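Local coordinates for protein YPM (Yersinia pseudotuberculosis, PDB 1PM4) that acts as a bacterial superantigen, a mitogen with a jelly-roll fold that probably stimulates T cells, at residues A[48-60]-A[72-86]. Residues are numbered along the deposited sequence; the frame is centred on the assembly and turned at random.
Sequences TLILLRNVGGNGW and LKYEDYYTSGLSWIW
L52 and I85 pair their backbones where strand 48-54 runs antiparallel to strand 84-86. The bond from L52 N to I85 O is 2.7 Å and nearly straight. I85 N returns a 2.9 Å bond to L52 O. Strand 72-78 belongs to the facing sheet, and its axis passes 9.0 Å from that of strand 48-54.

The tight part lies between the sheets. L51 holds its CG anti to the backbone N (chi1 175°), and its two methyls divide the work. CD1 sits over one face of W86, a CH-pi contact 4.0 Å from the centroid of the six-membered ring. CD2 meets L72 CD2 at 3.6 Å and touches Y74 CB. L49 continues this apolar layer against L72 and W86.

The other face of the sheet carries a second CH-pi contact. I85 CD1 stands 3.5 Å from the centroid of the W60 six-membered ring, almost on its normal. N54 CB lies over the rim of the opposite face.

R53 is a buried polar group whose straight side chain carries the guanidinium past Y74 to D76 and L82 O. NH1 gives L82 O a 3.1 Å bond from above the carbonyl plane. NE forms a weak bond within a salt bridge to D76, whose carboxylate position is less sure. The loose side is at the turns: 55-58 and 79-81 barely touch across the contact, and G56 and T79 are exposed.

The contact joins the two four-stranded antiparallel sheets of the jelly roll. Strand 47-54 lies between strands 84-90 and 59-67. Within this chain strand 72-78 is outermost beside strand 32-39, but at Y77 and Y78 the sheet continues into a neighbouring subunit. G59 and W60 pair likewise with a third subunit.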
ATOM      1  N   THR A  48      -0.856  15.544   6.338  1.00  6.97           N
ATOM      2  CA  THR A  48      -0.901  14.219   5.793  1.00  9.21           C
ATOM      3  C   THR A  48      -2.032  13.444   6.361  1.00  9.01           C
ATOM      4  O   THR A  48      -2.305  13.536   7.534  1.00  5.98           O
ATOM      5  CB  THR A  48       0.494  13.524   6.072  1.00  9.90           C
ATOM      6  OG1 THR A  48       1.544  14.270   5.421  1.00  8.40           O
ATOM      7  CG2 THR A  48       0.546  12.111   5.478  1.00  9.51           C
ATOM      8  N   LEU A  49      -2.701  12.707   5.495  1.00  7.89           N
ATOM      9  CA  LEU A  49      -3.767  11.800   5.896  1.00  8.66           C
ATOM     10  C   LEU A  49      -3.297  10.353   5.725  1.00  9.32           C
ATOM     11  O   LEU A  49      -2.887   9.946   4.624  1.00 10.33           O
ATOM     12  CB  LEU A  49      -4.944  12.016   4.976  1.00  9.17           C
ATOM     13  CG  LEU A  49      -6.155  11.137   5.232  1.00 10.30           C
ATOM     14  CD1 LEU A  49      -6.816  11.374   6.593  1.00 10.83           C
ATOM     15  CD2 LEU A  49      -7.255  11.310   4.143  1.00 11.72           C
ATOM     16  N   ILE A  50      -3.423   9.592   6.790  1.00  8.39           N
ATOM     17  CA  ILE A  50      -2.996   8.204   6.793  1.00  9.47           C
ATOM     18  C   ILE A  50      -4.192   7.342   7.164  1.00  9.88           C
ATOM     19  O   ILE A  50      -4.889   7.615   8.134  1.00  9.58           O
ATOM     20  CB  ILE A  50      -1.874   7.978   7.795  1.00  9.48           C
ATOM     21  CG1 ILE A  50      -0.730   8.932   7.541  1.00 10.23           C
ATOM     22  CG2 ILE A  50      -1.393   6.530   7.709  1.00 11.66           C
ATOM     23  CD1 ILE A  50       0.274   8.980   8.713  1.00 16.54           C
ATOM     24  N   LEU A  51      -4.484   6.334   6.336  1.00 10.32           N
ATOM     25  CA  LEU A  51      -5.460   5.304   6.622  1.00 11.55           C
ATOM     26  C   LEU A  51      -4.808   4.135   7.331  1.00 11.05           C
ATOM     27  O   LEU A  51      -3.835   3.526   6.824  1.00 10.35           O
ATOM     28  CB  LEU A  51      -6.151   4.852   5.305  1.00 11.17           C
ATOM     29  CG  LEU A  51      -7.126   3.654   5.474  1.00 11.65           C
ATOM     30  CD1 LEU A  51      -8.280   3.858   6.534  1.00 11.39           C
ATOM     31  CD2 LEU A  51      -7.674   3.256   4.159  1.00 14.66           C
ATOM     32  N   LEU A  52      -5.283   3.870   8.553  1.00 11.54           N
ATOM     33  CA  LEU A  52      -4.853   2.707   9.291  1.00 13.52           C
ATOM     34  C   LEU A  52      -5.976   1.683   9.394  1.00 14.99           C
ATOM     35  O   LEU A  52      -7.169   2.050   9.528  1.00 15.42           O
ATOM     36  CB  LEU A  52      -4.402   3.122  10.645  1.00 13.64           C
ATOM     37  CG  LEU A  52      -3.419   4.315  10.717  1.00 14.37           C
ATOM     38  CD1 LEU A  52      -3.580   4.878  12.093  1.00 17.57           C
ATOM     39  CD2 LEU A  52      -2.106   3.819  10.510  1.00 16.90           C
ATOM     40  N   ARG A  53      -5.592   0.413   9.382  1.00 17.36           N
ATOM     41  CA  ARG A  53      -6.522  -0.689   9.627  1.00 20.16           C
ATOM     42  C   ARG A  53      -6.104  -1.526  10.811  1.00 21.62           C
ATOM     43  O   ARG A  53      -4.922  -1.703  11.046  1.00 15.46           O
ATOM     44  CB  ARG A  53      -6.713  -1.561   8.371  1.00 21.53           C
ATOM     45  CG  ARG A  53      -8.236  -1.735   8.105  1.00 27.79           C
ATOM     46  CD  ARG A  53      -8.697  -2.581   6.883  1.00 36.29           C
ATOM     47  NE  ARG A  53     -10.093  -2.354   6.426  1.00 37.70           N
ATOM     48  CZ  ARG A  53     -11.146  -2.100   7.214  1.00 41.53           C
ATOM     49  NH1 ARG A  53     -11.030  -2.005   8.526  1.00 42.92           N
ATOM     50  NH2 ARG A  53     -12.342  -1.921   6.678  1.00 43.00           N
ATOM     51  N   ASN A  54      -7.071  -2.061  11.552  1.00 25.14           N
ATOM     52  CA  ASN A  54      -6.753  -3.012  12.596  1.00 28.41           C
ATOM     53  C   ASN A  54      -6.594  -4.381  11.921  1.00 30.72           C
ATOM     54  O   ASN A  54      -7.492  -4.882  11.267  1.00 32.17           O
ATOM     55  CB  ASN A  54      -7.810  -3.055  13.690  1.00 30.66           C
ATOM     56  CG  ASN A  54      -7.249  -3.568  15.035  1.00 32.15           C
ATOM     57  OD1 ASN A  54      -7.701  -3.176  16.138  1.00 36.92           O
ATOM     58  ND2 ASN A  54      -6.243  -4.445  14.942  1.00 36.09           N
ATOM     59  N   VAL A  55      -5.442  -4.977  12.103  1.00 33.09           N
ATOM     60  CA  VAL A  55      -4.915  -5.978  11.164  1.00 35.34           C
ATOM     61  C   VAL A  55      -5.480  -7.409  11.314  1.00 36.89           C
ATOM     62  O   VAL A  55      -5.955  -8.027  10.315  1.00 37.53           O
ATOM     63  CB  VAL A  55      -3.381  -5.948  11.260  1.00 35.36           C
ATOM     64  CG1 VAL A  55      -2.733  -7.203  10.715  1.00 37.11           C
ATOM     65  CG2 VAL A  55      -2.882  -4.728  10.508  1.00 36.28           C
ATOM     66  N   GLY A  56      -5.367  -7.938  12.525  1.00 36.70           N
ATOM     67  CA  GLY A  56      -6.083  -9.154  12.899  1.00 37.56           C
ATOM     68  C   GLY A  56      -6.256  -9.269  14.408  1.00 37.49           C
ATOM     69  O   GLY A  56      -6.274 -10.377  14.963  1.00 37.63           O
ATOM     70  N   GLY A  57      -6.395  -8.116  15.069  1.00 37.65           N
ATOM     71  CA  GLY A  57      -6.221  -8.020  16.516  1.00 37.66           C
ATOM     72  C   GLY A  57      -4.749  -7.847  16.879  1.00 37.09           C
ATOM     73  O   GLY A  57      -4.359  -7.735  18.073  1.00 37.79           O
ATOM     74  N   ASN A  58      -3.914  -7.822  15.844  1.00 35.28           N
ATOM     75  CA  ASN A  58      -2.472  -7.730  16.039  1.00 34.31           C
ATOM     76  C   ASN A  58      -2.046  -6.290  16.385  1.00 32.06           C
ATOM     77  O   ASN A  58      -0.969  -6.047  16.987  1.00 32.02           O
ATOM     78  CB  ASN A  58      -1.752  -8.297  14.797  1.00 34.75           C
ATOM     79  CG  ASN A  58      -2.053  -9.775  14.562  1.00 36.74           C
ATOM     80  OD1 ASN A  58      -2.492 -10.481  15.475  1.00 38.10           O
ATOM     81  ND2 ASN A  58      -1.812 -10.254  13.322  1.00 35.05           N
ATOM     82  N   GLY A  59      -2.934  -5.342  16.064  1.00 28.78           N
ATOM     83  CA  GLY A  59      -2.649  -3.949  16.198  1.00 26.63           C
ATOM     84  C   GLY A  59      -3.060  -3.199  14.940  1.00 23.73           C
ATOM     85  O   GLY A  59      -3.795  -3.681  14.116  1.00 23.53           O
ATOM     86  N   TRP A  60      -2.562  -1.988  14.810  1.00 21.23           N
ATOM     87  CA  TRP A  60      -2.962  -1.106  13.733  1.00 18.09           C
ATOM     88  C   TRP A  60      -1.813  -0.959  12.756  1.00 17.48           C
ATOM     89  O   TRP A  60      -0.649  -0.858  13.184  1.00 19.29           O
ATOM     90  CB  TRP A  60      -3.287   0.241  14.359  1.00 18.02           C
ATOM     91  CG  TRP A  60      -4.514   0.236  15.122  1.00 18.91           C
ATOM     92  CD1 TRP A  60      -4.662   0.046  16.454  1.00 21.58           C
ATOM     93  CD2 TRP A  60      -5.817   0.485  14.597  1.00 17.86           C
ATOM     94  NE1 TRP A  60      -5.985   0.147  16.793  1.00 22.81           N
ATOM     95  CE2 TRP A  60      -6.715   0.415  15.660  1.00 19.59           C
ATOM     96  CE3 TRP A  60      -6.301   0.777  13.328  1.00 16.81           C
ATOM     97  CZ2 TRP A  60      -8.097   0.577  15.495  1.00 19.84           C
ATOM     98  CZ3 TRP A  60      -7.678   0.933  13.160  1.00 18.45           C
ATOM     99  CH2 TRP A  60      -8.550   0.854  14.255  1.00 19.87           C
ATOM    100  N   LEU A  72      -8.072   9.596  -0.850  1.00 13.09           N
ATOM    101  CA  LEU A  72      -7.606   8.289  -0.508  1.00 13.48           C
ATOM    102  C   LEU A  72      -8.793   7.374  -0.724  1.00 13.37           C
ATOM    103  O   LEU A  72      -9.854   7.591  -0.119  1.00 12.43           O
ATOM    104  CB  LEU A  72      -7.238   8.276   0.941  1.00 15.19           C
ATOM    105  CG  LEU A  72      -6.366   7.214   1.529  1.00 20.07           C
ATOM    106  CD1 LEU A  72      -5.595   7.838   2.730  1.00 20.44           C
ATOM    107  CD2 LEU A  72      -7.169   5.960   1.899  1.00 24.55           C
ATOM    108  N   LYS A  73      -8.615   6.378  -1.568  1.00 12.23           N
ATOM    109  CA  LYS A  73      -9.648   5.357  -1.811  1.00 13.24           C
ATOM    110  C   LYS A  73      -9.055   4.002  -1.584  1.00 12.38           C
ATOM    111  O   LYS A  73      -7.888   3.778  -1.955  1.00 12.46           O
ATOM    112  CB  LYS A  73     -10.130   5.416  -3.247  1.00 13.54           C
ATOM    113  CG  LYS A  73     -10.691   6.724  -3.659  1.00 17.07           C
ATOM    114  CD  LYS A  73     -11.474   6.610  -4.935  1.00 22.59           C
ATOM    115  CE  LYS A  73     -11.786   7.969  -5.497  1.00 22.19           C
ATOM    116  NZ  LYS A  73     -12.480   7.903  -6.765  1.00 26.59           N
ATOM    117  N   TYR A  74      -9.861   3.105  -1.014  1.00 12.42           N
ATOM    118  CA  TYR A  74      -9.424   1.745  -0.685  1.00 12.45           C
ATOM    119  C   TYR A  74     -10.607   0.777  -0.634  1.00 11.47           C
ATOM    120  O   TYR A  74     -11.568   1.018   0.042  1.00 13.49           O
ATOM    121  CB  TYR A  74      -8.701   1.750   0.669  1.00 13.36           C
ATOM    122  CG  TYR A  74      -8.416   0.384   1.238  1.00 12.01           C
ATOM    123  CD1 TYR A  74      -7.326  -0.340   0.855  1.00 17.96           C
ATOM    124  CD2 TYR A  74      -9.295  -0.162   2.133  1.00 17.68           C
ATOM    125  CE1 TYR A  74      -7.135  -1.623   1.375  1.00 19.43           C
ATOM    126  CE2 TYR A  74      -9.109  -1.412   2.657  1.00 22.19           C
ATOM    127  CZ  TYR A  74      -8.053  -2.132   2.273  1.00 20.93           C
ATOM    128  OH  TYR A  74      -7.930  -3.383   2.894  1.00 30.09           O
ATOM    129  N   GLU A  75     -10.524  -0.345  -1.341  1.00 10.64           N
ATOM    130  CA  GLU A  75     -11.609  -1.288  -1.400  1.00 11.38           C
ATOM    131  C   GLU A  75     -11.301  -2.447  -0.546  1.00 11.74           C
ATOM    132  O   GLU A  75     -10.260  -3.031  -0.706  1.00 10.78           O
ATOM    133  CB  GLU A  75     -11.809  -1.877  -2.834  1.00 11.77           C
ATOM    134  CG  GLU A  75     -12.019  -0.891  -3.901  1.00 14.33           C
ATOM    135  CD  GLU A  75     -12.637  -1.440  -5.161  1.00 10.22           C
ATOM    136  OE1 GLU A  75     -12.842  -2.622  -5.294  1.00 16.15           O
ATOM    137  OE2 GLU A  75     -12.831  -0.609  -5.974  1.00 18.71           O
ATOM    138  N   ASP A  76     -12.274  -2.824   0.275  1.00 14.43           N
ATOM    139  CA  ASP A  76     -12.238  -3.929   1.201  1.00 18.98           C
ATOM    140  C   ASP A  76     -13.510  -4.745   1.013  1.00 17.91           C
ATOM    141  O   ASP A  76     -14.591  -4.161   1.028  1.00 17.62           O
ATOM    142  CB  ASP A  76     -12.279  -3.307   2.620  1.00 21.78           C
ATOM    143  CG  ASP A  76     -11.926  -4.265   3.659  1.00 26.74           C
ATOM    144  OD1 ASP A  76     -12.754  -5.159   3.903  1.00 30.24           O
ATOM    145  OD2 ASP A  76     -10.824  -4.211   4.256  1.00 37.46           O
ATOM    146  N   TYR A  77     -13.398  -6.072   0.876  1.00 16.49           N
ATOM    147  CA  TYR A  77     -14.575  -6.955   0.754  1.00 17.41           C
ATOM    148  C   TYR A  77     -14.513  -8.083   1.774  1.00 18.87           C
ATOM    149  O   TYR A  77     -15.036  -9.192   1.561  1.00 19.23           O
ATOM    150  CB  TYR A  77     -14.661  -7.537  -0.653  1.00 17.89           C
ATOM    151  CG  TYR A  77     -14.780  -6.432  -1.637  1.00 16.65           C
ATOM    152  CD1 TYR A  77     -15.955  -5.753  -1.746  1.00 14.72           C
ATOM    153  CD2 TYR A  77     -13.681  -5.979  -2.350  1.00 15.89           C
ATOM    154  CE1 TYR A  77     -16.093  -4.686  -2.575  1.00 19.54           C
ATOM    155  CE2 TYR A  77     -13.806  -4.930  -3.205  1.00 16.13           C
ATOM    156  CZ  TYR A  77     -15.018  -4.286  -3.317  1.00 13.31           C
ATOM    157  OH  TYR A  77     -15.201  -3.204  -4.129  1.00 17.23           O
ATOM    158  N   TYR A  78     -13.830  -7.804   2.869  1.00 20.66           N
ATOM    159  CA  TYR A  78     -13.629  -8.787   3.921  1.00 22.78           C
ATOM    160  C   TYR A  78     -14.950  -9.176   4.588  1.00 23.88           C
ATOM    161  O   TYR A  78     -15.838  -8.350   4.747  1.00 22.85           O
ATOM    162  CB  TYR A  78     -12.654  -8.247   4.967  1.00 22.52           C
ATOM    163  CG  TYR A  78     -11.278  -8.012   4.428  1.00 25.21           C
ATOM    164  CD1 TYR A  78     -10.663  -8.942   3.601  1.00 27.44           C
ATOM    165  CD2 TYR A  78     -10.574  -6.863   4.751  1.00 27.83           C
ATOM    166  CE1 TYR A  78      -9.383  -8.730   3.124  1.00 27.52           C
ATOM    167  CE2 TYR A  78      -9.299  -6.631   4.269  1.00 28.86           C
ATOM    168  CZ  TYR A  78      -8.712  -7.573   3.449  1.00 29.14           C
ATOM    169  OH  TYR A  78      -7.432  -7.358   2.955  1.00 29.08           O
ATOM    170  N   THR A  79     -15.067 -10.442   4.970  1.00 24.96           N
ATOM    171  CA  THR A  79     -16.333 -10.903   5.524  1.00 27.34           C
ATOM    172  C   THR A  79     -16.472 -10.477   6.997  1.00 29.03           C
ATOM    173  O   THR A  79     -17.560 -10.058   7.404  1.00 31.65           O
ATOM    174  CB  THR A  79     -16.513 -12.405   5.279  1.00 26.79           C
ATOM    175  OG1 THR A  79     -15.276 -13.083   5.506  1.00 28.47           O
ATOM    176  CG2 THR A  79     -16.806 -12.629   3.782  1.00 27.39           C
ATOM    177  N   SER A  80     -15.387 -10.535   7.762  1.00 29.92           N
ATOM    178  CA  SER A  80     -15.403 -10.031   9.137  1.00 31.00           C
ATOM    179  C   SER A  80     -15.253  -8.509   9.080  1.00 31.33           C
ATOM    180  O   SER A  80     -14.475  -7.986   8.297  1.00 32.11           O
ATOM    181  CB  SER A  80     -14.298 -10.660   9.998  1.00 31.22           C
ATOM    182  N   GLY A  81     -16.025  -7.807   9.896  1.00 31.88           N
ATOM    183  CA  GLY A  81     -15.969  -6.356   9.908  1.00 31.65           C
ATOM    184  C   GLY A  81     -14.699  -5.913  10.575  1.00 31.06           C
ATOM    185  O   GLY A  81     -14.154  -6.613  11.424  1.00 33.07           O
ATOM    186  N   LEU A  82     -14.217  -4.739  10.199  1.00 29.54           N
ATOM    187  CA  LEU A  82     -13.053  -4.185  10.830  1.00 28.58           C
ATOM    188  C   LEU A  82     -13.140  -2.687  10.820  1.00 26.24           C
ATOM    189  O   LEU A  82     -13.762  -2.074   9.944  1.00 27.08           O
ATOM    190  CB  LEU A  82     -11.786  -4.631  10.115  1.00 28.85           C
ATOM    191  CG  LEU A  82     -11.292  -6.054  10.429  1.00 31.09           C
ATOM    192  CD1 LEU A  82      -9.979  -6.240   9.690  1.00 32.99           C
ATOM    193  CD2 LEU A  82     -11.103  -6.268  11.924  1.00 30.46           C
ATOM    194  N   SER A  83     -12.504  -2.103  11.813  1.00 24.81           N
ATOM    195  CA  SER A  83     -12.558  -0.673  11.959  1.00 21.63           C
ATOM    196  C   SER A  83     -11.349  -0.092  11.295  1.00 18.35           C
ATOM    197  O   SER A  83     -10.345  -0.758  10.977  1.00 17.62           O
ATOM    198  CB  SER A  83     -12.719  -0.242  13.429  1.00 23.12           C
ATOM    199  OG  SER A  83     -11.651  -0.705  14.188  1.00 23.99           O
ATOM    200  N   TRP A  84     -11.444   1.200  11.059  1.00 15.23           N
ATOM    201  CA  TRP A  84     -10.351   1.895  10.404  1.00 14.40           C
ATOM    202  C   TRP A  84     -10.160   3.174  11.165  1.00 12.51           C
ATOM    203  O   TRP A  84     -11.083   3.637  11.841  1.00  9.53           O
ATOM    204  CB  TRP A  84     -10.707   2.162   8.938  1.00 15.12           C
ATOM    205  CG  TRP A  84     -11.913   2.903   8.670  1.00 14.44           C
ATOM    206  CD1 TRP A  84     -12.047   4.237   8.652  1.00 16.25           C
ATOM    207  CD2 TRP A  84     -13.210   2.358   8.289  1.00 14.47           C
ATOM    208  NE1 TRP A  84     -13.323   4.583   8.304  1.00 16.96           N
ATOM    209  CE2 TRP A  84     -14.071   3.453   8.077  1.00 16.33           C
ATOM    210  CE3 TRP A  84     -13.702   1.058   8.094  1.00 18.72           C
ATOM    211  CZ2 TRP A  84     -15.444   3.310   7.708  1.00 17.00           C
ATOM    212  CZ3 TRP A  84     -15.060   0.887   7.717  1.00 18.21           C
ATOM    213  CH2 TRP A  84     -15.910   2.016   7.524  1.00 18.20           C
ATOM    214  N   ILE A  85      -8.981   3.749  11.023  1.00 11.43           N
ATOM    215  CA  ILE A  85      -8.666   5.093  11.512  1.00 11.48           C
ATOM    216  C   ILE A  85      -8.067   5.945  10.428  1.00  9.72           C
ATOM    217  O   ILE A  85      -7.151   5.536   9.655  1.00 10.40           O
ATOM    218  CB  ILE A  85      -7.707   5.000  12.676  1.00 12.50           C
ATOM    219  CG1 ILE A  85      -8.457   4.497  13.890  1.00 14.88           C
ATOM    220  CG2 ILE A  85      -7.004   6.389  13.034  1.00 13.28           C
ATOM    221  CD1 ILE A  85      -7.462   4.127  14.965  1.00 19.37           C
ATOM    222  N   TRP A  86      -8.588   7.157  10.351  1.00  9.05           N
ATOM    223  CA  TRP A  86      -7.998   8.233   9.609  1.00  8.77           C
ATOM    224  C   TRP A  86      -7.104   9.049  10.568  1.00  9.36           C
ATOM    225  O   TRP A  86      -7.606   9.626  11.517  1.00 12.19           O
ATOM    226  CB  TRP A  86      -9.096   9.162   9.105  1.00  9.32           C
ATOM    227  CG  TRP A  86     -10.110   8.449   8.273  1.00  9.24           C
ATOM    228  CD1 TRP A  86     -11.430   8.308   8.607  1.00 11.18           C
ATOM    229  CD2 TRP A  86      -9.972   7.948   6.933  1.00  9.89           C
ATOM    230  NE1 TRP A  86     -12.077   7.605   7.632  1.00 12.82           N
ATOM    231  CE2 TRP A  86     -11.251   7.395   6.570  1.00  9.16           C
ATOM    232  CE3 TRP A  86      -8.929   7.807   6.048  1.00 11.16           C
ATOM    233  CZ2 TRP A  86     -11.480   6.780   5.390  1.00 10.91           C
ATOM    234  CZ3 TRP A  86      -9.164   7.132   4.828  1.00 14.20           C
ATOM    235  CH2 TRP A  86     -10.455   6.655   4.504  1.00 13.22           C
TER
HETATM  236  O   HOH W   1     -15.152  -3.330   7.534  1.00 39.50           O